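Long-range contact in D-isomer specific 2-hydroxyacid dehydrogenase family protein (Aeromonas salmonicida subsp. salmonicida, PDB 3HG7), which probably works as an NAD-dependent oxidoreductase of the D-isomer specific 2-hydroxyacid dehydrogenase family: residues Y90-V95 / G308-D313. The protein carries 1 engineered substitution. Sequence-based numbering, arbitrary orientation.
Sequences YQLTNV and GKIDFD
F312 turns the edge of its ring into one face of the Y90 ring in a T-shaped stack, the planes 75° apart and the centroids separated by 5.5 Å. F312 CE2 lies over the Y90 face, while F312 CZ comes within 3.7 Å of Y90 OH; near the plane of the F312 ring, at its edge, lies Y90 O, 3.5 Å from CE2, and L92 CB approaches the same ring obliquely. The contact illustrates how the last ordered residues of a chain can lie against the edge strand of a sheet: strand 91-93 is outermost in the five-stranded parallel sheet of the smaller, flavodoxin-like lobe, and the tail after helix 286-301 meets it at a single antiparallel bridge, T93 with K309, a non-hydrogen-bonded pair. Two backbone hydrogen bonds make that bridge, I310 N to L92 O (2.8 Å) and N94 N to G308 O (2.9 Å). L92 lies side by side with I310, its CG, anti to the backbone N (chi1 175°), 4.1 Å from I310 CG1. I310 CD1 packs on N94 CG, while N94 ND2 is held by A76 O. The return link of the L92/I310 pair runs through a water, which accepts from L92 N at 2.8 Å and donates to I310 O at 2.7 Å.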
ATOM      1  N   TYR A  90      20.889  12.369  -6.071  1.00 14.04           N
ATOM      2  CA  TYR A  90      20.135  13.000  -4.995  1.00 12.73           C
ATOM      3  C   TYR A  90      19.650  11.927  -3.997  1.00 12.13           C
ATOM      4  O   TYR A  90      19.699  10.711  -4.282  1.00 13.32           O
ATOM      5  CB  TYR A  90      18.934  13.807  -5.557  1.00 11.18           C
ATOM      6  CG  TYR A  90      17.831  12.932  -6.133  1.00 13.40           C
ATOM      7  CD1 TYR A  90      17.874  12.503  -7.454  1.00 10.85           C
ATOM      8  CD2 TYR A  90      16.783  12.489  -5.324  1.00 11.05           C
ATOM      9  CE1 TYR A  90      16.889  11.668  -7.974  1.00 12.47           C
ATOM     10  CE2 TYR A  90      15.772  11.669  -5.831  1.00 12.81           C
ATOM     11  CZ  TYR A  90      15.838  11.266  -7.167  1.00 11.86           C
ATOM     12  OH  TYR A  90      14.846  10.442  -7.677  1.00 12.99           O
ATOM     13  N   GLN A  91      19.172  12.364  -2.839  1.00  9.59           N
ATOM     14  CA  GLN A  91      18.638  11.447  -1.845  1.00 10.87           C
ATOM     15  C   GLN A  91      17.143  11.337  -2.054  1.00 10.55           C
ATOM     16  O   GLN A  91      16.438  12.340  -1.995  1.00  9.72           O
ATOM     17  CB  GLN A  91      18.877  11.945  -0.429  1.00 11.79           C
ATOM     18  CG  GLN A  91      20.345  12.142  -0.068  1.00 15.37           C
ATOM     19  CD  GLN A  91      20.555  12.046   1.417  1.00 12.02           C
ATOM     20  OE1 GLN A  91      20.454  10.964   1.997  1.00 16.00           O
ATOM     21  NE2 GLN A  91      20.794  13.180   2.051  1.00 14.78           N
ATOM     22  N   LEU A  92      16.668  10.124  -2.276  1.00 11.64           N
ATOM     23  CA  LEU A  92      15.214   9.890  -2.343  1.00 11.72           C
ATOM     24  C   LEU A  92      14.737   9.234  -1.047  1.00 10.73           C
ATOM     25  O   LEU A  92      15.328   8.232  -0.608  1.00 11.60           O
ATOM     26  CB  LEU A  92      14.883   8.982  -3.532  1.00 12.59           C
ATOM     27  CG  LEU A  92      13.422   8.525  -3.691  1.00 13.19           C
ATOM     28  CD1 LEU A  92      12.443   9.699  -3.973  1.00 13.25           C
ATOM     29  CD2 LEU A  92      13.440   7.512  -4.816  1.00 13.15           C
ATOM     30  N   THR A  93      13.683   9.790  -0.434  1.00  9.97           N
ATOM     31  CA  THR A  93      12.991   9.111   0.672  1.00 10.41           C
ATOM     32  C   THR A  93      11.525   8.876   0.342  1.00 11.56           C
ATOM     33  O   THR A  93      10.907   9.649  -0.387  1.00 11.00           O
ATOM     34  CB  THR A  93      13.068   9.906   1.978  1.00  8.77           C
ATOM     35  OG1 THR A  93      12.544  11.204   1.739  1.00 12.25           O
ATOM     36  CG2 THR A  93      14.528  10.033   2.476  1.00 11.64           C
ATOM     37  N   ASN A  94      10.959   7.810   0.882  1.00 11.97           N
ATOM     38  CA  ASN A  94       9.542   7.583   0.682  1.00 13.09           C
ATOM     39  C   ASN A  94       8.829   7.772   1.997  1.00 12.97           C
ATOM     40  O   ASN A  94       9.429   8.299   2.948  1.00 13.24           O
ATOM     41  CB  ASN A  94       9.315   6.209   0.067  1.00 14.57           C
ATOM     42  CG  ASN A  94       9.552   5.081   1.052  1.00 18.59           C
ATOM     43  OD1 ASN A  94      10.320   5.223   2.012  1.00 15.72           O
ATOM     44  ND2 ASN A  94       8.902   3.939   0.813  1.00 15.22           N
ATOM     45  N   VAL A  95       7.564   7.333   2.061  1.00 12.55           N
ATOM     46  CA  VAL A  95       6.737   7.441   3.243  1.00 13.36           C
ATOM     47  C   VAL A  95       6.582   6.025   3.815  1.00 15.31           C
ATOM     48  O   VAL A  95       6.177   5.098   3.098  1.00 15.57           O
ATOM     49  CB  VAL A  95       5.314   8.099   2.883  1.00 13.37           C
ATOM     50  CG1 VAL A  95       4.368   7.971   4.050  1.00 21.94           C
ATOM     51  CG2 VAL A  95       5.490   9.558   2.552  1.00 22.11           C
ATOM     52  N   GLY A 308      13.581   6.602   5.801  1.00 17.09           N
ATOM     53  CA  GLY A 308      12.810   6.246   4.627  1.00 16.75           C
ATOM     54  C   GLY A 308      13.667   6.333   3.382  1.00 15.63           C
ATOM     55  O   GLY A 308      13.154   6.413   2.269  1.00 13.91           O
ATOM     56  N   LYS A 309      14.979   6.316   3.574  1.00 15.92           N
ATOM     57  CA  LYS A 309      15.895   6.501   2.475  1.00 17.72           C
ATOM     58  C   LYS A 309      15.840   5.299   1.549  1.00 19.14           C
ATOM     59  O   LYS A 309      15.870   4.149   2.002  1.00 19.65           O
ATOM     60  CB  LYS A 309      17.337   6.703   2.979  1.00 18.53           C
ATOM     61  CG  LYS A 309      18.364   6.457   1.915  1.00 26.66           C
ATOM     62  CD  LYS A 309      18.604   7.707   1.133  1.00 20.65           C
ATOM     63  CE  LYS A 309      19.934   8.286   1.530  1.00 27.46           C
ATOM     64  NZ  LYS A 309      20.973   8.062   0.503  1.00 22.31           N
ATOM     65  N   ILE A 310      15.814   5.584   0.256  1.00 19.16           N
ATOM     66  CA  ILE A 310      15.776   4.580  -0.789  1.00 21.10           C
ATOM     67  C   ILE A 310      17.169   4.347  -1.362  1.00 22.67           C
ATOM     68  O   ILE A 310      17.861   5.285  -1.749  1.00 22.58           O
ATOM     69  CB  ILE A 310      14.789   5.005  -1.914  1.00 21.65           C
ATOM     70  CG1 ILE A 310      13.380   5.187  -1.340  1.00 15.48           C
ATOM     71  CG2 ILE A 310      14.816   4.033  -3.080  1.00 17.19           C
ATOM     72  CD1 ILE A 310      12.739   3.945  -0.712  1.00 21.85           C
ATOM     73  N   ASP A 311      17.591   3.088  -1.383  1.00 24.91           N
ATOM     74  CA  ASP A 311      18.872   2.713  -1.974  1.00 28.53           C
ATOM     75  C   ASP A 311      18.629   2.448  -3.455  1.00 30.39           C
ATOM     76  O   ASP A 311      17.898   1.522  -3.806  1.00 30.71           O
ATOM     77  CB  ASP A 311      19.434   1.460  -1.282  1.00 30.08           C
ATOM     78  CG  ASP A 311      20.779   1.009  -1.856  1.00 40.29           C
ATOM     79  OD1 ASP A 311      21.597   1.865  -2.280  1.00 31.63           O
ATOM     80  OD2 ASP A 311      21.022  -0.219  -1.872  1.00 31.36           O
ATOM     81  N   PHE A 312      19.218   3.267  -4.320  1.00 32.43           N
ATOM     82  CA  PHE A 312      19.050   3.077  -5.762  1.00 34.66           C
ATOM     83  C   PHE A 312      19.565   1.696  -6.246  1.00 37.56           C
ATOM     84  O   PHE A 312      18.999   1.107  -7.177  1.00 38.54           O
ATOM     85  CB  PHE A 312      19.664   4.247  -6.544  1.00 33.99           C
ATOM     86  CG  PHE A 312      18.810   5.505  -6.527  1.00 26.79           C
ATOM     87  CD1 PHE A 312      17.502   5.485  -7.009  1.00 33.23           C
ATOM     88  CD2 PHE A 312      19.320   6.704  -6.039  1.00 33.43           C
ATOM     89  CE1 PHE A 312      16.714   6.639  -7.007  1.00 26.99           C
ATOM     90  CE2 PHE A 312      18.537   7.868  -6.034  1.00 26.97           C
ATOM     91  CZ  PHE A 312      17.234   7.831  -6.512  1.00 33.15           C
ATOM     92  N   ASP A 313      20.591   1.172  -5.574  1.00 38.70           N
ATOM     93  CA  ASP A 313      21.069  -0.200  -5.801  1.00 40.23           C
ATOM     94  C   ASP A 313      20.349  -1.212  -4.902  1.00 40.90           C
ATOM     95  O   ASP A 313      19.253  -1.692  -5.217  1.00 41.31           O
ATOM     96  CB  ASP A 313      22.575  -0.282  -5.553  1.00 40.81           C
ATOM     97  CG  ASP A 313      23.331   0.868  -6.194  1.00 50.89           C
ATOM     98  OD1 ASP A 313      23.938   1.676  -5.456  1.00 41.43           O
ATOM     99  OD2 ASP A 313      23.301   0.971  -7.438  1.00 41.42           O
TER
HETATM  100  O   HOH W   1      18.342   7.869  -2.447  1.00 16.35           O